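Local coordinates for Thiol:disulfide interchange protein (PDB 4OD7) that probably acts as a thioredoxin-family dithiol oxidase of the periplasm, passing disulfide bonds to folding proteins, at residues E26-Y31 / A92-I97. The protein carries 1 engineered substitution. Residues are numbered along the deposited sequence; the frame is centred on the assembly and turned at random.
Sequences EFFSFY and ALFKGI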
# COMPACT_ATOMS: atom_id res chain seq x y z
N GLU A 26 -0.64 -0.94 5.21
CA GLU A 26 -1.23 -0.98 3.88
C GLU A 26 -0.44 -1.95 2.97
O GLU A 26 0.79 -1.95 2.99
CB GLU A 26 -1.20 0.44 3.32
CG GLU A 26 -2.03 1.47 4.08
CD GLU A 26 -1.91 2.92 3.53
OE1 GLU A 26 -1.48 3.13 2.40
OE2 GLU A 26 -2.13 3.89 4.27
N PHE A 27 -1.14 -2.78 2.20
CA PHE A 27 -0.54 -3.69 1.23
C PHE A 27 -1.11 -3.40 -0.17
O PHE A 27 -2.33 -3.36 -0.36
CB PHE A 27 -0.85 -5.12 1.63
CG PHE A 27 -0.24 -5.52 2.93
CD1 PHE A 27 1.01 -6.09 2.99
CD2 PHE A 27 -0.95 -5.37 4.11
CE1 PHE A 27 1.54 -6.47 4.23
CE2 PHE A 27 -0.41 -5.75 5.33
CZ PHE A 27 0.82 -6.29 5.39
N PHE A 28 -0.23 -3.25 -1.15
CA PHE A 28 -0.66 -2.90 -2.51
C PHE A 28 0.30 -3.46 -3.53
O PHE A 28 1.36 -3.94 -3.19
CB PHE A 28 -0.78 -1.37 -2.64
CG PHE A 28 0.54 -0.66 -2.91
CD1 PHE A 28 0.84 -0.16 -4.18
CD2 PHE A 28 1.47 -0.47 -1.89
CE1 PHE A 28 2.03 0.51 -4.41
CE2 PHE A 28 2.66 0.18 -2.13
CZ PHE A 28 2.92 0.68 -3.40
N SER A 29 -0.10 -3.35 -4.79
CA SER A 29 0.75 -3.65 -5.91
C SER A 29 0.53 -2.60 -7.01
O SER A 29 -0.61 -2.18 -7.29
CB SER A 29 0.45 -5.05 -6.48
OG SER A 29 1.20 -5.30 -7.66
N PHE A 30 1.62 -2.17 -7.63
CA PHE A 30 1.53 -1.27 -8.76
C PHE A 30 0.88 -1.95 -9.94
O PHE A 30 0.38 -1.28 -10.83
CB PHE A 30 2.89 -0.78 -9.17
CG PHE A 30 3.42 0.28 -8.28
CD1 PHE A 30 2.80 1.54 -8.24
CD2 PHE A 30 4.54 0.05 -7.48
CE1 PHE A 30 3.30 2.57 -7.45
CE2 PHE A 30 5.05 1.07 -6.68
CZ PHE A 30 4.40 2.34 -6.65
N TYR A 31 0.81 -3.27 -9.90
CA TYR A 31 0.16 -4.05 -10.95
C TYR A 31 -1.35 -4.21 -10.84
O TYR A 31 -2.00 -4.50 -11.80
CB TYR A 31 0.76 -5.44 -10.99
CG TYR A 31 2.11 -5.53 -11.65
CD1 TYR A 31 2.20 -5.62 -13.03
CD2 TYR A 31 3.29 -5.52 -10.92
CE1 TYR A 31 3.41 -5.75 -13.66
CE2 TYR A 31 4.52 -5.64 -11.56
CZ TYR A 31 4.55 -5.75 -12.93
OH TYR A 31 5.72 -5.88 -13.61
N ALA A 92 3.49 7.79 -11.35
CA ALA A 92 4.24 7.39 -12.57
C ALA A 92 4.47 5.88 -12.69
O ALA A 92 4.51 5.31 -13.79
CB ALA A 92 5.63 8.13 -12.64
N LEU A 93 4.59 5.22 -11.54
CA LEU A 93 4.81 3.80 -11.51
C LEU A 93 3.51 3.10 -11.83
O LEU A 93 3.50 2.15 -12.58
CB LEU A 93 5.34 3.39 -10.16
CG LEU A 93 6.78 3.83 -9.85
CD1 LEU A 93 7.03 3.53 -8.43
CD2 LEU A 93 7.85 3.18 -10.70
N PHE A 94 2.43 3.56 -11.25
CA PHE A 94 1.12 3.01 -11.63
C PHE A 94 0.88 3.21 -13.13
O PHE A 94 0.52 2.30 -13.83
CB PHE A 94 -0.03 3.67 -10.86
CG PHE A 94 -0.33 3.04 -9.53
CD1 PHE A 94 -0.79 1.75 -9.45
CD2 PHE A 94 -0.18 3.78 -8.37
CE1 PHE A 94 -1.07 1.19 -8.20
CE2 PHE A 94 -0.47 3.22 -7.13
CZ PHE A 94 -0.92 1.93 -7.05
N LYS A 95 1.12 4.42 -13.60
CA LYS A 95 0.91 4.74 -15.00
C LYS A 95 1.76 3.87 -15.92
O LYS A 95 1.25 3.32 -16.89
CB LYS A 95 1.18 6.23 -15.24
CG LYS A 95 1.13 6.61 -16.67
CD LYS A 95 1.53 8.03 -16.93
CE LYS A 95 1.73 8.18 -18.43
NZ LYS A 95 0.53 7.78 -19.20
N GLY A 96 3.04 3.73 -15.60
CA GLY A 96 3.92 3.00 -16.46
C GLY A 96 3.60 1.53 -16.47
O GLY A 96 3.80 0.88 -17.45
N ILE A 97 3.05 1.01 -15.40
CA ILE A 97 2.63 -0.37 -15.40
C ILE A 97 1.28 -0.51 -16.11
O ILE A 97 1.14 -1.30 -17.01
CB ILE A 97 2.50 -0.95 -13.98
CG1 ILE A 97 3.83 -0.94 -13.24
CG2 ILE A 97 1.89 -2.36 -14.04
CD1 ILE A 97 4.84 -1.92 -13.76
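F30 sets its ring against L93 and F94 on one side of helix 86-99, just after strand 24-28 has ended, and loses more surface here than any other residue of the two segments. Its CD1 edge points at the centre of one face of the F94 ring, an edge-to-face pair with centroids 4.8 Å apart and planes at 66°. L93 covers one face of F30: CB sits 3.7 Å from the ring centroid in a CH-pi contact, and CD1 comes within 3.4 Å of F30 CZ. The opposite face lies over CE1 of F28, so F30 is filled in from both sides. F94 also reaches back along the loop, its CE1 resting 3.5 Å from the carbonyl O of S29 and its CZ 4.0 Å from CD1 of F28.

I97, one turn further along the helix, packs on the far part of the segment, at CB and the carbonyl O of F30 and the Y31 ring. With CG1 beside the backbone N (chi1 -62°), its two branches divide the work: CG2 packs 3.4 Å from CD1 of Y31, while CD1 lies over one face of the same ring. The backbone N of Y31 is bound by OG of S29 at 3.0 Å, an ST turn that steadies this bend; the OH of Y31 hydrogen-bonds the backbone N of L69. Side chain meets side chain across the interface through apolar and aromatic groups, and the carbonyl O of F30 takes a hydrogen bond from Q98 NE2. M73 of helix 70-83 completes the packing around F30, Y31, L93 and I97.

This is one of the places where the thioredoxin fold of a DsbA meets its inserted helical domain: the loop leaving a central strand packs onto it just ahead of the active site, where engineered Ser32 replaces the cysteine that pairs with Cys35 in the redox disulfide.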